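Local structure of aminopeptidase N (Francisella tularensis subsp. tularensis, 5DLL) at residues 445-456 / 484-495. The protein is a zinc-dependent aminopeptidase of the M1 family that releases N-terminal amino acids, preferably alanine, and probably degrades intracellular peptides. Residues are numbered along the deposited sequence; the frame is centred on the assembly and turned at random.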
ATOM      1  N   PHE A 445     -28.756   0.320  -2.719  1.00 68.89           N
ATOM      2  CA  PHE A 445     -27.590   0.945  -2.085  1.00 67.71           C
ATOM      3  C   PHE A 445     -27.520   2.449  -2.380  1.00 65.18           C
ATOM      4  O   PHE A 445     -26.454   2.973  -2.695  1.00 62.12           O
ATOM      5  CB  PHE A 445     -26.292   0.277  -2.568  1.00 69.40           C
ATOM      6  CG  PHE A 445     -26.097  -1.133  -2.078  1.00 68.78           C
ATOM      7  CD1 PHE A 445     -26.174  -1.436  -0.725  1.00 72.32           C
ATOM      8  CD2 PHE A 445     -25.786  -2.152  -2.970  1.00 68.32           C
ATOM      9  CE1 PHE A 445     -25.977  -2.733  -0.277  1.00 79.70           C
ATOM     10  CE2 PHE A 445     -25.585  -3.448  -2.530  1.00 71.12           C
ATOM     11  CZ  PHE A 445     -25.680  -3.740  -1.182  1.00 75.65           C
ATOM     12  N   SER A 446     -28.647   3.146  -2.276  1.00 68.21           N
ATOM     13  CA  SER A 446     -28.671   4.592  -2.508  1.00 70.69           C
ATOM     14  C   SER A 446     -28.011   5.349  -1.357  1.00 70.30           C
ATOM     15  O   SER A 446     -27.259   6.296  -1.588  1.00 70.21           O
ATOM     16  CB  SER A 446     -30.104   5.094  -2.720  1.00 73.80           C
ATOM     17  OG  SER A 446     -30.546   4.809  -4.036  1.00 77.40           O
ATOM     18  N   LEU A 447     -28.299   4.927  -0.127  1.00 69.98           N
ATOM     19  CA  LEU A 447     -27.736   5.554   1.071  1.00 71.68           C
ATOM     20  C   LEU A 447     -26.256   5.219   1.231  1.00 69.83           C
ATOM     21  O   LEU A 447     -25.484   6.004   1.784  1.00 72.85           O
ATOM     22  CB  LEU A 447     -28.494   5.104   2.324  1.00 72.85           C
ATOM     23  CG  LEU A 447     -28.269   5.951   3.582  1.00 74.62           C
ATOM     24  CD1 LEU A 447     -29.017   7.279   3.494  1.00 76.65           C
ATOM     25  CD2 LEU A 447     -28.692   5.178   4.820  1.00 73.50           C
ATOM     26  N   PHE A 448     -25.869   4.040   0.761  1.00 64.28           N
ATOM     27  CA  PHE A 448     -24.477   3.626   0.812  1.00 61.25           C
ATOM     28  C   PHE A 448     -23.574   4.517  -0.056  1.00 65.44           C
ATOM     29  O   PHE A 448     -22.417   4.747   0.293  1.00 67.13           O
ATOM     30  CB  PHE A 448     -24.356   2.169   0.379  1.00 58.44           C
ATOM     31  CG  PHE A 448     -22.978   1.613   0.533  1.00 56.30           C
ATOM     32  CD1 PHE A 448     -22.540   1.160   1.764  1.00 55.80           C
ATOM     33  CD2 PHE A 448     -22.114   1.553  -0.549  1.00 58.87           C
ATOM     34  CE1 PHE A 448     -21.266   0.648   1.915  1.00 54.29           C
ATOM     35  CE2 PHE A 448     -20.837   1.044  -0.404  1.00 59.16           C
ATOM     36  CZ  PHE A 448     -20.414   0.591   0.831  1.00 54.91           C
ATOM     37  N   LYS A 449     -24.105   5.016  -1.176  1.00 64.05           N
ATOM     38  CA  LYS A 449     -23.352   5.907  -2.079  1.00 61.08           C
ATOM     39  C   LYS A 449     -22.806   7.162  -1.393  1.00 62.18           C
ATOM     40  O   LYS A 449     -21.801   7.730  -1.832  1.00 58.41           O
ATOM     41  CB  LYS A 449     -24.214   6.308  -3.282  1.00 60.05           C
ATOM     42  CG  LYS A 449     -24.333   5.204  -4.316  1.00 59.76           C
ATOM     43  CD  LYS A 449     -25.376   5.512  -5.372  1.00 62.16           C
ATOM     44  CE  LYS A 449     -25.498   4.361  -6.354  1.00 61.40           C
ATOM     45  NZ  LYS A 449     -26.610   4.565  -7.316  1.00 65.22           N
ATOM     46  N   ARG A 450     -23.473   7.579  -0.318  1.00 65.47           N
ATOM     47  CA  ARG A 450     -23.049   8.714   0.506  1.00 66.56           C
ATOM     48  C   ARG A 450     -21.636   8.554   1.114  1.00 65.35           C
ATOM     49  O   ARG A 450     -21.024   9.547   1.514  1.00 65.88           O
ATOM     50  CB  ARG A 450     -24.101   8.949   1.605  1.00 68.26           C
ATOM     51  CG  ARG A 450     -23.880  10.144   2.521  1.00 77.03           C
ATOM     52  CD  ARG A 450     -23.732  11.454   1.765  1.00 88.33           C
ATOM     53  NE  ARG A 450     -23.432  12.564   2.669  1.00 88.74           N
ATOM     54  CZ  ARG A 450     -22.963  13.750   2.285  1.00 85.21           C
ATOM     55  NH1 ARG A 450     -22.730  14.005   0.999  1.00 79.39           N
ATOM     56  NH2 ARG A 450     -22.723  14.689   3.197  1.00 87.67           N
ATOM     57  N   TRP A 451     -21.124   7.321   1.181  1.00 63.52           N
ATOM     58  CA  TRP A 451     -19.730   7.064   1.597  1.00 62.51           C
ATOM     59  C   TRP A 451     -18.686   7.720   0.678  1.00 58.88           C
ATOM     60  O   TRP A 451     -17.610   8.121   1.134  1.00 52.16           O
ATOM     61  CB  TRP A 451     -19.445   5.555   1.660  1.00 62.55           C
ATOM     62  CG  TRP A 451     -19.883   4.884   2.930  1.00 63.36           C
ATOM     63  CD1 TRP A 451     -20.975   4.081   3.101  1.00 65.36           C
ATOM     64  CD2 TRP A 451     -19.224   4.941   4.203  1.00 64.68           C
ATOM     65  NE1 TRP A 451     -21.042   3.644   4.402  1.00 63.35           N
ATOM     66  CE2 TRP A 451     -19.980   4.157   5.099  1.00 65.88           C
ATOM     67  CE3 TRP A 451     -18.073   5.586   4.674  1.00 67.09           C
ATOM     68  CZ2 TRP A 451     -19.621   3.999   6.444  1.00 68.85           C
ATOM     69  CZ3 TRP A 451     -17.715   5.426   6.010  1.00 64.93           C
ATOM     70  CH2 TRP A 451     -18.489   4.639   6.878  1.00 68.01           C
ATOM     71  N   TYR A 452     -19.001   7.810  -0.611  1.00 60.49           N
ATOM     72  CA  TYR A 452     -18.093   8.417  -1.589  1.00 62.63           C
ATOM     73  C   TYR A 452     -17.993   9.936  -1.457  1.00 62.90           C
ATOM     74  O   TYR A 452     -16.933  10.512  -1.718  1.00 60.94           O
ATOM     75  CB  TYR A 452     -18.498   8.016  -3.014  1.00 62.71           C
ATOM     76  CG  TYR A 452     -18.173   6.571  -3.296  1.00 61.82           C
ATOM     77  CD1 TYR A 452     -16.921   6.206  -3.783  1.00 62.29           C
ATOM     78  CD2 TYR A 452     -19.093   5.563  -3.030  1.00 60.96           C
ATOM     79  CE1 TYR A 452     -16.600   4.880  -4.018  1.00 64.70           C
ATOM     80  CE2 TYR A 452     -18.781   4.232  -3.264  1.00 64.28           C
ATOM     81  CZ  TYR A 452     -17.533   3.896  -3.759  1.00 63.42           C
ATOM     82  OH  TYR A 452     -17.209   2.581  -3.997  1.00 60.08           O
ATOM     83  N   ALA A 453     -19.087  10.570  -1.036  1.00 66.20           N
ATOM     84  CA  ALA A 453     -19.156  12.029  -0.915  1.00 69.21           C
ATOM     85  C   ALA A 453     -18.704  12.553   0.453  1.00 66.90           C
ATOM     86  O   ALA A 453     -18.115  13.633   0.537  1.00 69.13           O
ATOM     87  CB  ALA A 453     -20.570  12.510  -1.218  1.00 69.75           C
ATOM     88  N   GLN A 454     -18.970  11.797   1.516  1.00 66.75           N
ATOM     89  CA  GLN A 454     -18.749  12.290   2.882  1.00 69.02           C
ATOM     90  C   GLN A 454     -17.322  12.105   3.405  1.00 65.16           C
ATOM     91  O   GLN A 454     -16.745  11.019   3.319  1.00 59.56           O
ATOM     92  CB  GLN A 454     -19.733  11.639   3.856  1.00 72.50           C
ATOM     93  CG  GLN A 454     -19.602  12.160   5.283  1.00 76.97           C
ATOM     94  CD  GLN A 454     -20.914  12.138   6.042  1.00 77.01           C
ATOM     95  OE1 GLN A 454     -21.835  12.894   5.728  1.00 75.72           O
ATOM     96  NE2 GLN A 454     -21.005  11.277   7.052  1.00 77.58           N
ATOM     97  N   SER A 455     -16.787  13.182   3.976  1.00 68.78           N
ATOM     98  CA  SER A 455     -15.447  13.201   4.555  1.00 69.90           C
ATOM     99  C   SER A 455     -15.502  12.921   6.060  1.00 68.58           C
ATOM    100  O   SER A 455     -16.567  13.003   6.676  1.00 70.52           O
ATOM    101  CB  SER A 455     -14.801  14.562   4.298  1.00 69.94           C
ATOM    102  OG  SER A 455     -13.472  14.612   4.784  1.00 76.31           O
ATOM    103  N   GLY A 456     -14.357  12.575   6.638  1.00 67.65           N
ATOM    104  CA  GLY A 456     -14.245  12.387   8.084  1.00 69.06           C
ATOM    105  C   GLY A 456     -14.579  10.997   8.599  1.00 67.79           C
ATOM    106  O   GLY A 456     -15.281  10.225   7.940  1.00 65.13           O
ATOM    107  N   THR A 484     -15.667  18.897   9.201  1.00 80.12           N
ATOM    108  CA  THR A 484     -14.253  18.946   8.812  1.00 78.66           C
ATOM    109  C   THR A 484     -13.946  20.245   8.067  1.00 81.62           C
ATOM    110  O   THR A 484     -14.844  21.044   7.784  1.00 81.76           O
ATOM    111  CB  THR A 484     -13.876  17.752   7.910  1.00 72.76           C
ATOM    112  OG1 THR A 484     -14.823  17.636   6.842  1.00 72.37           O
ATOM    113  CG2 THR A 484     -13.857  16.463   8.705  1.00 69.19           C
ATOM    114  N   ALA A 485     -12.669  20.452   7.754  1.00 81.03           N
ATOM    115  CA  ALA A 485     -12.234  21.633   7.014  1.00 85.93           C
ATOM    116  C   ALA A 485     -12.872  21.709   5.618  1.00 91.27           C
ATOM    117  O   ALA A 485     -13.297  22.785   5.183  1.00 92.55           O
ATOM    118  CB  ALA A 485     -10.716  21.653   6.906  1.00 82.46           C
ATOM    119  N   ASP A 486     -12.943  20.567   4.933  1.00 85.82           N
ATOM    120  CA  ASP A 486     -13.480  20.507   3.564  1.00 83.26           C
ATOM    121  C   ASP A 486     -15.008  20.647   3.494  1.00 82.39           C
ATOM    122  O   ASP A 486     -15.541  21.202   2.528  1.00 80.91           O
ATOM    123  CB  ASP A 486     -13.019  19.227   2.847  1.00 79.79           C
ATOM    124  CG  ASP A 486     -13.400  17.958   3.593  1.00 79.04           C
ATOM    125  OD1 ASP A 486     -13.093  17.852   4.801  1.00 77.65           O
ATOM    126  OD2 ASP A 486     -13.993  17.059   2.964  1.00 76.28           O
ATOM    127  N   GLN A 487     -15.707  20.142   4.509  1.00 80.77           N
ATOM    128  CA  GLN A 487     -17.156  20.326   4.614  1.00 85.00           C
ATOM    129  C   GLN A 487     -17.657  20.100   6.039  1.00 86.86           C
ATOM    130  O   GLN A 487     -17.157  19.227   6.750  1.00 84.01           O
ATOM    131  CB  GLN A 487     -17.897  19.394   3.650  1.00 83.62           C
ATOM    132  CG  GLN A 487     -17.446  17.944   3.704  1.00 81.09           C
ATOM    133  CD  GLN A 487     -18.507  16.971   3.223  1.00 78.82           C
ATOM    134  OE1 GLN A 487     -18.567  15.832   3.680  1.00 78.24           O
ATOM    135  NE2 GLN A 487     -19.353  17.417   2.304  1.00 81.92           N
ATOM    136  N   LYS A 488     -18.650  20.893   6.438  1.00 92.68           N
ATOM    137  CA  LYS A 488     -19.225  20.824   7.786  1.00 97.92           C
ATOM    138  C   LYS A 488     -20.597  20.135   7.843  1.00 96.72           C
ATOM    139  O   LYS A 488     -21.019  19.676   8.908  1.00 93.00           O
ATOM    140  CB  LYS A 488     -19.293  22.233   8.384  1.00105.68           C
ATOM    141  CG  LYS A 488     -17.924  22.756   8.810  1.00112.97           C
ATOM    142  CD  LYS A 488     -17.594  24.122   8.231  1.00116.86           C
ATOM    143  CE  LYS A 488     -16.099  24.398   8.307  1.00113.40           C
ATOM    144  NZ  LYS A 488     -15.730  25.681   7.648  1.00119.27           N
ATOM    145  N   GLU A 489     -21.278  20.062   6.700  1.00 98.51           N
ATOM    146  CA  GLU A 489     -22.555  19.349   6.582  1.00 98.44           C
ATOM    147  C   GLU A 489     -22.334  17.829   6.522  1.00 90.38           C
ATOM    148  O   GLU A 489     -21.527  17.349   5.721  1.00 93.80           O
ATOM    149  CB  GLU A 489     -23.349  19.841   5.356  1.00110.40           C
ATOM    150  CG  GLU A 489     -22.720  19.599   3.975  1.00119.50           C
ATOM    151  CD  GLU A 489     -21.756  20.692   3.523  1.00115.98           C
ATOM    152  OE1 GLU A 489     -21.664  20.934   2.300  1.00102.17           O
ATOM    153  OE2 GLU A 489     -21.085  21.307   4.379  1.00121.09           O
ATOM    154  N   LYS A 490     -23.046  17.084   7.374  1.00 92.06           N
ATOM    155  CA  LYS A 490     -22.861  15.628   7.507  1.00 83.61           C
ATOM    156  C   LYS A 490     -24.196  14.873   7.593  1.00 84.13           C
ATOM    157  O   LYS A 490     -25.243  15.470   7.842  1.00 87.95           O
ATOM    158  CB  LYS A 490     -22.012  15.310   8.743  1.00 79.34           C
ATOM    159  CG  LYS A 490     -20.669  16.025   8.801  1.00 78.60           C
ATOM    160  CD  LYS A 490     -19.682  15.497   7.770  1.00 76.26           C
ATOM    161  CE  LYS A 490     -18.525  16.464   7.571  1.00 75.84           C
ATOM    162  NZ  LYS A 490     -17.487  15.926   6.653  1.00 73.18           N
ATOM    163  N   GLN A 491     -24.141  13.555   7.398  1.00 82.40           N
ATOM    164  CA  GLN A 491     -25.345  12.720   7.301  1.00 84.40           C
ATOM    165  C   GLN A 491     -25.179  11.323   7.912  1.00 83.52           C
ATOM    166  O   GLN A 491     -24.071  10.903   8.254  1.00 80.38           O
ATOM    167  CB  GLN A 491     -25.750  12.561   5.832  1.00 84.56           C
ATOM    168  CG  GLN A 491     -26.199  13.844   5.158  1.00 86.46           C
ATOM    169  CD  GLN A 491     -26.866  13.588   3.822  1.00 86.52           C
ATOM    170  OE1 GLN A 491     -26.419  12.746   3.041  1.00 81.65           O
ATOM    171  NE2 GLN A 491     -27.946  14.312   3.555  1.00 89.70           N
ATOM    172  N   ALA A 492     -26.301  10.614   8.035  1.00 84.00           N
ATOM    173  CA  ALA A 492     -26.312   9.231   8.506  1.00 81.49           C
ATOM    174  C   ALA A 492     -25.947   8.272   7.371  1.00 81.97           C
ATOM    175  O   ALA A 492     -26.678   8.151   6.387  1.00 88.13           O
ATOM    176  CB  ALA A 492     -27.676   8.876   9.069  1.00 80.08           C
ATOM    177  N   LEU A 493     -24.812   7.596   7.521  1.00 77.03           N
ATOM    178  CA  LEU A 493     -24.331   6.628   6.536  1.00 74.28           C
ATOM    179  C   LEU A 493     -24.947   5.236   6.718  1.00 72.26           C
ATOM    180  O   LEU A 493     -25.654   4.970   7.689  1.00 68.17           O
ATOM    181  CB  LEU A 493     -22.808   6.512   6.630  1.00 70.66           C
ATOM    182  CG  LEU A 493     -22.027   7.814   6.451  1.00 72.63           C
ATOM    183  CD1 LEU A 493     -20.607   7.668   6.975  1.00 71.06           C
ATOM    184  CD2 LEU A 493     -22.030   8.228   4.989  1.00 74.76           C
ATOM    185  N   HIS A 494     -24.659   4.359   5.760  1.00 72.43           N
ATOM    186  CA  HIS A 494     -25.031   2.953   5.819  1.00 70.83           C
ATOM    187  C   HIS A 494     -23.869   2.186   6.463  1.00 70.41           C
ATOM    188  O   HIS A 494     -22.838   1.963   5.822  1.00 66.82           O
ATOM    189  CB  HIS A 494     -25.284   2.448   4.394  1.00 71.61           C
ATOM    190  CG  HIS A 494     -25.995   1.132   4.322  1.00 70.90           C
ATOM    191  ND1 HIS A 494     -26.750   0.760   3.230  1.00 72.19           N
ATOM    192  CD2 HIS A 494     -26.071   0.104   5.200  1.00 69.11           C
ATOM    193  CE1 HIS A 494     -27.256  -0.442   3.435  1.00 71.93           C
ATOM    194  NE2 HIS A 494     -26.862  -0.861   4.624  1.00 70.87           N
ATOM    195  N   ILE A 495     -24.031   1.797   7.731  1.00 71.44           N
ATOM    196  CA  ILE A 495     -22.973   1.097   8.477  1.00 69.41           C
ATOM    197  C   ILE A 495     -23.346  -0.375   8.672  1.00 67.01           C
ATOM    198  O   ILE A 495     -24.385  -0.669   9.266  1.00 68.47           O
ATOM    199  CB  ILE A 495     -22.728   1.691   9.894  1.00 69.23           C
ATOM    200  CG1 ILE A 495     -22.891   3.218   9.935  1.00 70.62           C
ATOM    201  CG2 ILE A 495     -21.353   1.284  10.413  1.00 67.86           C
ATOM    202  CD1 ILE A 495     -21.876   3.992   9.129  1.00 71.79           C
TER
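The contact joins the M1 peptidase part of the chain to its Ig-like part: a short, weakly bonded helix at 450-453 packs against the loop that leads into strand 495-502. Gln454 and Gln491 pair side chain to backbone. Gln491 N donates to Gln454 OE1 at 2.9 Å, in the carbonyl plane and on a lone pair. A weak return bond runs from Gln454 NE2 to Gln491 O. The Gln454 amide thus uses both its oxygen and its nitrogen on the backbone of Gln491, and the pair fixes its rotation. CG of Gln454 stands anti to the backbone N (chi1 -177°), which carries the amide across to the loop.

Next to this pair, Gln487 OE1 takes two donors from opposite faces of its amide plane. Ser455 N lies 3.2 Å from Gln487 OE1, in a nearly straight hydrogen bond. Lys490 NZ is the other donor, and it also binds Ser455 O at 3.1 Å. The ammonium group therefore joins both segments. Ser455 OG adds a weak bond to Asp486 OD1.

Farther along, Trp451 NE1 binds His494 O at 2.8 Å. The oxygen lies in the indole plane, while the N-H comes from above the carbonyl plane. Leu493 CD1 sits over one indole face, a CH-pi contact 3.7 Å from the centroid of the Trp451 six-membered ring. Leu493 CD2 rests on Arg450 CG at 3.6 Å. Ile495 CD1 meets Trp451 CZ2 at 3.5 Å.

Helix 390-423 packs on Phe448 and Trp451 through Met402, and helix 430-439 covers Phe445. On the Ig-like side, Ile495 pairs by backbone with Leu516 of strand 508-516.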